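Local coordinates for protein beta chain (Acipenser persicus, PDB 6IYH) that is the beta chain of a tetrameric haemoglobin from sturgeon, a haem-binding globin subunit that probably carries oxygen in the blood, at residues V22-L27 against Q58-G63. Numbering follows the deposited sequence.
With HEM (protoporphyrin IX containing Fe), chain D.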
loop_
_atom_site.group_PDB
_atom_site.type_symbol
_atom_site.label_atom_id
_atom_site.label_comp_id
_atom_site.label_asym_id
_atom_site.label_seq_id
_atom_site.Cartn_x
_atom_site.Cartn_y
_atom_site.Cartn_z
ATOM N N VAL B 22 11.847 19.282 14.683
ATOM C CA VAL B 22 10.998 18.648 13.678
ATOM C C VAL B 22 11.444 17.207 13.448
ATOM O O VAL B 22 10.634 16.319 13.353
ATOM C CB VAL B 22 11.021 19.442 12.352
ATOM C CG1 VAL B 22 10.453 18.692 11.142
ATOM C CG2 VAL B 22 10.302 20.761 12.622
ATOM N N GLY B 23 12.728 16.960 13.417
ATOM C CA GLY B 23 13.241 15.608 13.142
ATOM C C GLY B 23 12.931 14.682 14.320
ATOM O O GLY B 23 12.435 13.569 14.085
ATOM N N ALA B 24 13.155 15.120 15.553
ATOM C CA ALA B 24 12.785 14.324 16.714
ATOM C C ALA B 24 11.272 14.030 16.699
ATOM O O ALA B 24 10.814 12.872 16.947
ATOM C CB ALA B 24 13.165 15.004 18.023
ATOM N N GLN B 25 10.466 15.068 16.494
ATOM C CA GLN B 25 8.970 14.906 16.501
ATOM C C GLN B 25 8.507 13.916 15.449
ATOM O O GLN B 25 7.621 13.078 15.749
ATOM C CB GLN B 25 8.227 16.183 16.348
ATOM C CG GLN B 25 8.425 17.073 17.530
ATOM C CD GLN B 25 7.766 18.425 17.385
ATOM O OE1 GLN B 25 6.690 18.558 16.751
ATOM N NE2 GLN B 25 8.302 19.411 18.128
ATOM N N ALA B 26 9.076 14.000 14.233
ATOM C CA ALA B 26 8.718 13.129 13.185
ATOM C C ALA B 26 9.100 11.664 13.477
ATOM O O ALA B 26 8.236 10.728 13.274
ATOM C CB ALA B 26 9.362 13.570 11.830
ATOM N N LEU B 27 10.312 11.447 13.995
ATOM C CA LEU B 27 10.683 10.049 14.281
ATOM C C LEU B 27 9.907 9.493 15.484
ATOM O O LEU B 27 9.598 8.296 15.512
ATOM C CB LEU B 27 12.178 9.972 14.548
ATOM C CG LEU B 27 12.713 8.563 14.705
ATOM C CD1 LEU B 27 12.395 7.678 13.559
ATOM C CD2 LEU B 27 14.253 8.608 14.886
ATOM N N GLN B 58 18.734 9.212 21.875
ATOM C CA GLN B 58 19.118 8.633 20.614
ATOM C C GLN B 58 18.069 8.773 19.564
ATOM O O GLN B 58 18.435 8.974 18.419
ATOM C CB GLN B 58 19.532 7.176 20.732
ATOM C CG GLN B 58 20.805 7.133 21.543
ATOM C CD GLN B 58 21.210 5.734 21.863
ATOM O OE1 GLN B 58 21.899 5.114 21.062
ATOM N NE2 GLN B 58 20.857 5.242 23.096
ATOM N N VAL B 59 16.822 8.692 19.989
ATOM C CA VAL B 59 15.742 8.989 19.007
ATOM C C VAL B 59 15.862 10.430 18.510
ATOM O O VAL B 59 15.759 10.718 17.317
ATOM C CB VAL B 59 14.386 8.727 19.648
ATOM C CG1 VAL B 59 13.265 9.132 18.685
ATOM C CG2 VAL B 59 14.245 7.240 19.907
ATOM N N HIS B 60 16.003 11.353 19.448
ATOM C CA HIS B 60 16.172 12.739 19.081
ATOM C C HIS B 60 17.341 12.929 18.140
ATOM O O HIS B 60 17.215 13.636 17.097
ATOM C CB HIS B 60 16.352 13.625 20.267
ATOM C CG HIS B 60 15.283 13.477 21.304
ATOM N ND1 HIS B 60 15.527 13.742 22.636
ATOM C CD2 HIS B 60 14.031 12.969 21.253
ATOM C CE1 HIS B 60 14.430 13.499 23.335
ATOM N NE2 HIS B 60 13.489 13.089 22.500
ATOM N N ALA B 61 18.522 12.367 18.462
ATOM C CA ALA B 61 19.649 12.524 17.586
ATOM C C ALA B 61 19.430 11.957 16.183
ATOM O O ALA B 61 19.831 12.528 15.122
ATOM C CB ALA B 61 20.907 11.900 18.238
ATOM N N HIS B 62 18.802 10.801 16.135
ATOM C CA HIS B 62 18.546 10.181 14.854
ATOM C C HIS B 62 17.539 10.958 14.001
ATOM O O HIS B 62 17.697 11.110 12.789
ATOM C CB HIS B 62 18.099 8.704 14.942
ATOM C CG HIS B 62 18.120 8.067 13.611
ATOM N ND1 HIS B 62 19.303 7.918 12.906
ATOM C CD2 HIS B 62 17.113 7.668 12.772
ATOM C CE1 HIS B 62 19.027 7.463 11.703
ATOM N NE2 HIS B 62 17.714 7.267 11.603
ATOM N N GLY B 63 16.533 11.474 14.667
ATOM C CA GLY B 63 15.542 12.305 13.985
ATOM C C GLY B 63 16.243 13.530 13.348
ATOM O O GLY B 63 15.929 13.920 12.220
HETATM C CHA HEM D . 19.880 5.439 9.100
HETATM C CHB HEM D . 17.888 8.808 6.319
HETATM C CHC HEM D . 13.637 6.488 6.701
HETATM C CHD HEM D . 15.720 3.045 9.359
HETATM C C1A HEM D . 19.668 6.522 8.279
HETATM C C2A HEM D . 20.672 7.511 8.040
HETATM C C3A HEM D . 20.123 8.453 7.294
HETATM C C4A HEM D . 18.763 8.101 7.074
HETATM C CMA HEM D . 20.810 9.716 6.771
HETATM C CAA HEM D . 22.116 7.506 8.508
HETATM C CBA HEM D . 22.988 6.902 7.410
HETATM C CGA HEM D . 24.474 6.866 7.741
HETATM O O1A HEM D . 24.928 6.149 8.656
HETATM O O2A HEM D . 25.280 7.545 7.080
HETATM C C1B HEM D . 16.523 8.477 6.182
HETATM C C2B HEM D . 15.576 9.240 5.416
HETATM C C3B HEM D . 14.376 8.618 5.599
HETATM C C4B HEM D . 14.633 7.401 6.358
HETATM C CMB HEM D . 15.755 10.571 4.666
HETATM C CAB HEM D . 13.016 8.924 5.105
HETATM C CBB HEM D . 12.659 10.126 4.616
HETATM C C1C HEM D . 13.766 5.379 7.502
HETATM C C2C HEM D . 12.745 4.431 7.890
HETATM C C3C HEM D . 13.359 3.440 8.642
HETATM C C4C HEM D . 14.793 3.739 8.650
HETATM C CMC HEM D . 11.307 4.709 7.632
HETATM C CAC HEM D . 12.788 2.282 9.376
HETATM C CBC HEM D . 11.461 2.154 9.518
HETATM C C1D HEM D . 17.037 3.500 9.545
HETATM C C2D HEM D . 17.958 2.784 10.411
HETATM C C3D HEM D . 19.145 3.400 10.320
HETATM C C4D HEM D . 18.871 4.525 9.424
HETATM C CMD HEM D . 17.664 1.491 11.176
HETATM C CAD HEM D . 20.440 3.077 11.052
HETATM C CBD HEM D . 20.223 3.656 12.482
HETATM C CGD HEM D . 21.373 3.513 13.466
HETATM O O1D HEM D . 22.257 4.384 13.559
HETATM O O2D HEM D . 21.378 2.561 14.243
HETATM N NA HEM D . 18.533 6.899 7.696
HETATM N NB HEM D . 15.944 7.350 6.654
HETATM N NC HEM D . 14.981 4.881 7.951
HETATM N ND HEM D . 17.580 4.564 8.903
HETATM FE FE HEM D . 16.803 5.888 7.790
HETATM O O HOH W 1 16.156 6.895 9.493
#
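The imidazole of H62 is met around its edge: CD2 of L27 lies close to the ring plane, 3.7 Å from H62 CD2, while on the haem side H62 CE1 comes within 3.4 Å of the haem meso carbon CHA. Also in plane, a water sits 2.6 Å from H62 NE2, hydrogen-bonded to it, and ligates the haem iron; F41 packs obliquely against the same ring. With CG anti to the backbone N (chi1 -169°), H62 reaches into the pocket as the distal histidine of the globin fold, and an alanine here would probably cost the iron-bound water its imidazole partner and remove the ring edge against which L27 CD2 packs. Behind it, helices 19-33 and 57-75, the B and E helices of a globin, cross at 114° with axes only 7.3 Å apart. The absence of side chains at G23 and G63 allows this, and the backbones meet in reciprocal CA-H...O contacts, G23 CA to G63 O at 3.3 Å and G63 CA to G23 O at 3.4 Å. L27 lays CD2 3.6 Å from V59 O, its side chain crossing that of V59 obliquely. Farther out, A24 CB rests against H60 CA and, obliquely to the ring, H60 CD2; H60 NE2 is hydrogen-bonded to A54 O.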